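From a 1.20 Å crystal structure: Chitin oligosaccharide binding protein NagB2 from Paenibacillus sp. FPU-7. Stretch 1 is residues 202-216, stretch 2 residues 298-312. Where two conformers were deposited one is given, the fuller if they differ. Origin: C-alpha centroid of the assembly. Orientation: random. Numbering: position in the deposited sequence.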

# COMPACT_ATOMS: atom_id res chain seq x y z
N MET A 202 -7.73 4.15 -0.19
CA MET A 202 -7.29 3.47 -1.42
C MET A 202 -8.28 3.75 -2.54
O MET A 202 -7.91 4.15 -3.64
CB MET A 202 -7.22 1.96 -1.17
CG MET A 202 -6.05 1.52 -0.31
SD MET A 202 -5.72 -0.27 -0.43
CE MET A 202 -7.00 -0.87 0.69
N LEU A 203 -9.55 3.56 -2.24
CA LEU A 203 -10.60 3.79 -3.22
C LEU A 203 -10.74 5.27 -3.53
O LEU A 203 -10.87 5.65 -4.70
CB LEU A 203 -11.90 3.21 -2.70
CG LEU A 203 -13.10 3.31 -3.64
CD1 LEU A 203 -12.83 2.65 -4.99
CD2 LEU A 203 -14.33 2.68 -2.98
N ALA A 204 -10.70 6.11 -2.50
CA ALA A 204 -10.82 7.54 -2.72
C ALA A 204 -9.71 8.05 -3.62
O ALA A 204 -9.95 8.89 -4.50
CB ALA A 204 -10.79 8.28 -1.38
N ASN A 205 -8.48 7.57 -3.40
CA ASN A 205 -7.34 8.05 -4.18
C ASN A 205 -7.46 7.69 -5.64
O ASN A 205 -7.29 8.56 -6.51
CB ASN A 205 -6.06 7.83 -3.34
CG ASN A 205 -4.71 8.14 -4.00
OD1 ASN A 205 -3.70 7.48 -3.75
ND2 ASN A 205 -4.74 9.01 -5.01
N SER A 206 -7.88 6.46 -5.95
CA SER A 206 -8.10 6.14 -7.36
C SER A 206 -9.27 6.91 -7.95
O SER A 206 -9.23 7.25 -9.13
CB SER A 206 -8.19 4.64 -7.59
OG SER A 206 -6.91 4.05 -7.57
N LEU A 207 -10.30 7.21 -7.15
CA LEU A 207 -11.41 8.03 -7.62
C LEU A 207 -10.95 9.43 -8.00
O LEU A 207 -11.26 9.91 -9.09
CB LEU A 207 -12.51 8.11 -6.58
CG LEU A 207 -13.61 7.06 -6.76
CD1 LEU A 207 -14.43 6.94 -5.47
CD2 LEU A 207 -14.50 7.42 -7.92
N PHE A 208 -10.23 10.12 -7.10
CA PHE A 208 -9.89 11.51 -7.41
C PHE A 208 -8.79 11.64 -8.45
O PHE A 208 -8.72 12.66 -9.13
CB PHE A 208 -9.72 12.42 -6.17
CG PHE A 208 -8.54 12.14 -5.26
CD1 PHE A 208 -7.24 12.40 -5.65
CD2 PHE A 208 -8.76 11.74 -3.95
CE1 PHE A 208 -6.19 12.21 -4.75
CE2 PHE A 208 -7.71 11.54 -3.07
CZ PHE A 208 -6.44 11.77 -3.48
N VAL A 209 -7.94 10.62 -8.62
CA VAL A 209 -7.03 10.64 -9.75
C VAL A 209 -7.81 10.37 -11.03
O VAL A 209 -7.54 10.99 -12.07
CB VAL A 209 -5.84 9.68 -9.53
CG1 VAL A 209 -5.03 9.49 -10.82
CG2 VAL A 209 -4.95 10.18 -8.37
N ALA A 210 -8.80 9.48 -10.98
CA ALA A 210 -9.63 9.23 -12.16
C ALA A 210 -10.40 10.47 -12.58
O ALA A 210 -10.62 10.69 -13.77
CB ALA A 210 -10.60 8.08 -11.91
N THR A 211 -10.85 11.29 -11.62
CA THR A 211 -11.63 12.47 -11.96
C THR A 211 -10.78 13.69 -12.26
O THR A 211 -11.15 14.49 -13.12
CB THR A 211 -12.63 12.82 -10.85
OG1 THR A 211 -11.92 13.00 -9.62
CG2 THR A 211 -13.68 11.76 -10.68
N ALA A 212 -9.64 13.87 -11.58
CA ALA A 212 -8.86 15.09 -11.69
C ALA A 212 -7.54 14.90 -12.43
O ALA A 212 -6.94 15.89 -12.85
CB ALA A 212 -8.56 15.65 -10.30
N GLY A 213 -7.08 13.66 -12.59
CA GLY A 213 -5.78 13.41 -13.16
C GLY A 213 -4.69 13.32 -12.11
O GLY A 213 -4.85 13.80 -10.98
N PRO A 214 -3.55 12.71 -12.47
CA PRO A 214 -2.48 12.52 -11.47
C PRO A 214 -1.79 13.80 -11.04
O PRO A 214 -1.18 13.82 -9.97
CB PRO A 214 -1.50 11.57 -12.19
CG PRO A 214 -1.72 11.87 -13.65
CD PRO A 214 -3.20 12.17 -13.79
N GLU A 215 -1.82 14.84 -11.85
CA GLU A 215 -1.18 16.10 -11.49
C GLU A 215 -1.84 16.76 -10.28
O GLU A 215 -1.20 17.53 -9.57
CB GLU A 215 -1.25 17.02 -12.71
CG GLU A 215 -2.68 17.39 -13.14
CD GLU A 215 -3.45 16.35 -14.00
OE1 GLU A 215 -4.63 16.64 -14.26
OE2 GLU A 215 -2.95 15.26 -14.39
N ALA A 216 -3.12 16.48 -10.05
CA ALA A 216 -3.80 17.11 -8.92
C ALA A 216 -3.16 16.72 -7.59
O ALA A 216 -2.88 17.58 -6.75
CB ALA A 216 -5.29 16.77 -8.93
N ARG A 298 -8.33 -3.07 -13.25
CA ARG A 298 -7.89 -1.78 -12.79
C ARG A 298 -9.08 -0.82 -12.73
O ARG A 298 -10.15 -1.06 -13.30
CB ARG A 298 -6.76 -1.24 -13.65
CG ARG A 298 -7.15 -0.67 -14.96
CD ARG A 298 -5.98 0.18 -15.55
NE ARG A 298 -6.21 0.45 -16.95
CZ ARG A 298 -5.83 -0.32 -17.96
NH1 ARG A 298 -5.14 -1.43 -17.76
NH2 ARG A 298 -6.14 0.04 -19.19
N PHE A 299 -8.91 0.24 -11.97
CA PHE A 299 -9.97 1.21 -11.79
C PHE A 299 -10.51 1.64 -13.16
O PHE A 299 -9.72 1.93 -14.06
CB PHE A 299 -9.45 2.42 -11.01
CG PHE A 299 -10.56 3.31 -10.54
CD1 PHE A 299 -11.07 4.31 -11.36
CD2 PHE A 299 -11.16 3.11 -9.30
CE1 PHE A 299 -12.14 5.08 -10.96
CE2 PHE A 299 -12.23 3.88 -8.91
CZ PHE A 299 -12.71 4.87 -9.74
N PRO A 300 -11.83 1.67 -13.36
CA PRO A 300 -12.38 1.94 -14.70
C PRO A 300 -12.25 3.40 -15.13
O PRO A 300 -12.11 4.31 -14.32
CB PRO A 300 -13.85 1.56 -14.55
CG PRO A 300 -14.14 1.79 -13.08
CD PRO A 300 -12.88 1.36 -12.37
N ASN A 301 -12.34 3.61 -16.43
CA ASN A 301 -12.14 4.94 -17.02
C ASN A 301 -13.38 5.82 -16.85
O ASN A 301 -14.49 5.46 -17.29
CB ASN A 301 -11.77 4.80 -18.50
CG ASN A 301 -10.39 4.19 -18.71
OD1 ASN A 301 -9.53 4.24 -17.83
ND2 ASN A 301 -10.19 3.57 -19.86
N ILE A 302 -13.18 6.99 -16.23
CA ILE A 302 -14.23 7.99 -16.09
C ILE A 302 -14.25 8.95 -17.28
O ILE A 302 -15.31 9.55 -17.55
CB ILE A 302 -14.08 8.74 -14.76
CG1 ILE A 302 -14.56 7.85 -13.61
CG2 ILE A 302 -14.85 10.08 -14.75
CD1 ILE A 302 -14.27 8.38 -12.22
N GLY A 303 -13.14 9.11 -17.98
CA GLY A 303 -13.02 10.04 -19.09
C GLY A 303 -12.20 11.24 -18.68
O GLY A 303 -12.62 11.98 -17.77
N GLY A 304 -11.05 11.45 -19.30
CA GLY A 304 -10.20 12.56 -18.91
C GLY A 304 -8.75 12.15 -18.68
O GLY A 304 -8.32 11.06 -19.08
N LYS A 305 -8.02 13.03 -17.98
CA LYS A 305 -6.58 12.85 -17.76
C LYS A 305 -6.25 11.70 -16.83
O LYS A 305 -5.09 11.28 -16.77
CB LYS A 305 -5.95 14.12 -17.18
CG LYS A 305 -5.53 15.17 -18.20
CD LYS A 305 -5.23 16.51 -17.53
CE LYS A 305 -4.82 17.59 -18.55
NZ LYS A 305 -3.35 17.59 -18.85
N GLY A 306 -7.22 11.18 -16.08
CA GLY A 306 -6.96 10.02 -15.27
C GLY A 306 -7.08 8.68 -15.98
O GLY A 306 -6.74 7.66 -15.39
N ASP A 307 -7.53 8.66 -17.23
CA ASP A 307 -7.83 7.40 -17.90
C ASP A 307 -6.61 6.49 -18.04
O ASP A 307 -5.49 6.95 -18.30
CB ASP A 307 -8.42 7.66 -19.29
CG ASP A 307 -9.86 8.09 -19.24
OD1 ASP A 307 -10.44 8.30 -20.32
OD2 ASP A 307 -10.44 8.18 -18.15
N ASN A 308 -6.86 5.19 -17.92
CA ASN A 308 -5.89 4.12 -18.18
C ASN A 308 -4.67 4.17 -17.28
O ASN A 308 -3.63 3.60 -17.61
CB ASN A 308 -5.51 4.05 -19.65
CG ASN A 308 -6.70 3.79 -20.49
OD1 ASN A 308 -7.30 2.73 -20.36
ND2 ASN A 308 -7.06 4.73 -21.36
N LEU A 309 -4.79 4.81 -16.13
CA LEU A 309 -3.73 4.81 -15.14
C LEU A 309 -4.00 3.76 -14.07
O LEU A 309 -5.14 3.36 -13.83
CB LEU A 309 -3.64 6.19 -14.48
CG LEU A 309 -3.39 7.36 -15.43
CD1 LEU A 309 -3.31 8.66 -14.65
CD2 LEU A 309 -2.12 7.16 -16.22
N ILE A 310 -2.95 3.32 -13.40
CA ILE A 310 -3.09 2.39 -12.29
C ILE A 310 -2.28 2.89 -11.11
O ILE A 310 -1.14 3.33 -11.27
CB ILE A 310 -2.73 0.94 -12.68
CG1 ILE A 310 -3.15 -0.06 -11.60
CG2 ILE A 310 -1.26 0.82 -13.02
CD1 ILE A 310 -3.06 -1.51 -12.04
N ASN A 311 -2.86 2.87 -9.93
CA ASN A 311 -2.11 3.23 -8.73
C ASN A 311 -1.07 2.16 -8.47
O ASN A 311 -1.41 0.97 -8.38
CB ASN A 311 -3.10 3.33 -7.57
CG ASN A 311 -2.46 3.70 -6.22
OD1 ASN A 311 -2.96 3.26 -5.19
ND2 ASN A 311 -1.43 4.53 -6.21
N GLY A 312 0.20 2.55 -8.36
CA GLY A 312 1.22 1.56 -8.05
C GLY A 312 2.59 2.20 -7.95
O GLY A 312 2.78 3.38 -8.25
O HOH W 1 -5.68 4.13 -5.20
O HOH W 2 -3.38 4.91 -2.93
O HOH W 3 -5.89 3.13 -9.92
O HOH W 4 -10.47 7.87 -15.44
O HOH W 5 -10.04 10.60 -16.41
O HOH W 6 -9.96 14.75 -15.82

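Phe299 lies at the centre of the contact, its CA-to-CB bond pointing toward helix 202-212. Ala210 CB sits 3.5 Å from Phe299 CE1. Leu207 points away at CB, but its end comes nearer and places CD2 3.6 Å from Phe299 CZ. Leu203 CD1 meets the ring edge, 4.2 Å from Phe299 CE2. One face of the ring lies against helix backbone, Ser206 O and Leu207 N. Ile302 extends the apolar patch: its CD1 is 3.7 Å from Ala210 CB and 3.8 Å from Thr211 CG2.

Beyond this centre the backbones come close. Gly306 CA lies 3.4 Å from Val209 O, a CA-H...O contact. A CB on Gly306 would clash with Val209 O and Ala210 CA, so the close packing depends on the missing side chain. Gly213, the first residue past the helix, has positive phi, and its CA is 4.2 Å from Gly306 CA. Next to it, Leu309 CD1 packs 3.6 Å from Pro214 CD and 4.3 Å from Val209 CG1.

Lys305 and Glu215 are both exposed. Glu215 OE1 approaches the aliphatic part of the lysine, 3.3 Å from Lys305 CD.

No direct hydrogen bond joins the two stretches; waters make the polar links. Water 3 accepts from Asn311 N (3.0 Å) and is hydrogen-bonded to Ser206 OG (2.7 Å). Water 1 lies 2.7 Å from Ser206 OG and 2.9 Å from Asn311 OD1, hydrogen-bonded to both. Water 2 bridges Asn205 OD1 (2.7 Å) and Asn311 OD1 (2.8 Å). Near the end of the helix, water 4 accepts from Ile302 N (3.0 Å) and donates to Ala210 O (3.3 Å). Water 5 binds the same Ala210 O at 2.7 Å. Both waters also reach Asp307 OD2, at 2.7 Å from water 4 and 3.0 Å from water 5. That carboxylate oxygen also accepts from Gly303 N (2.9 Å).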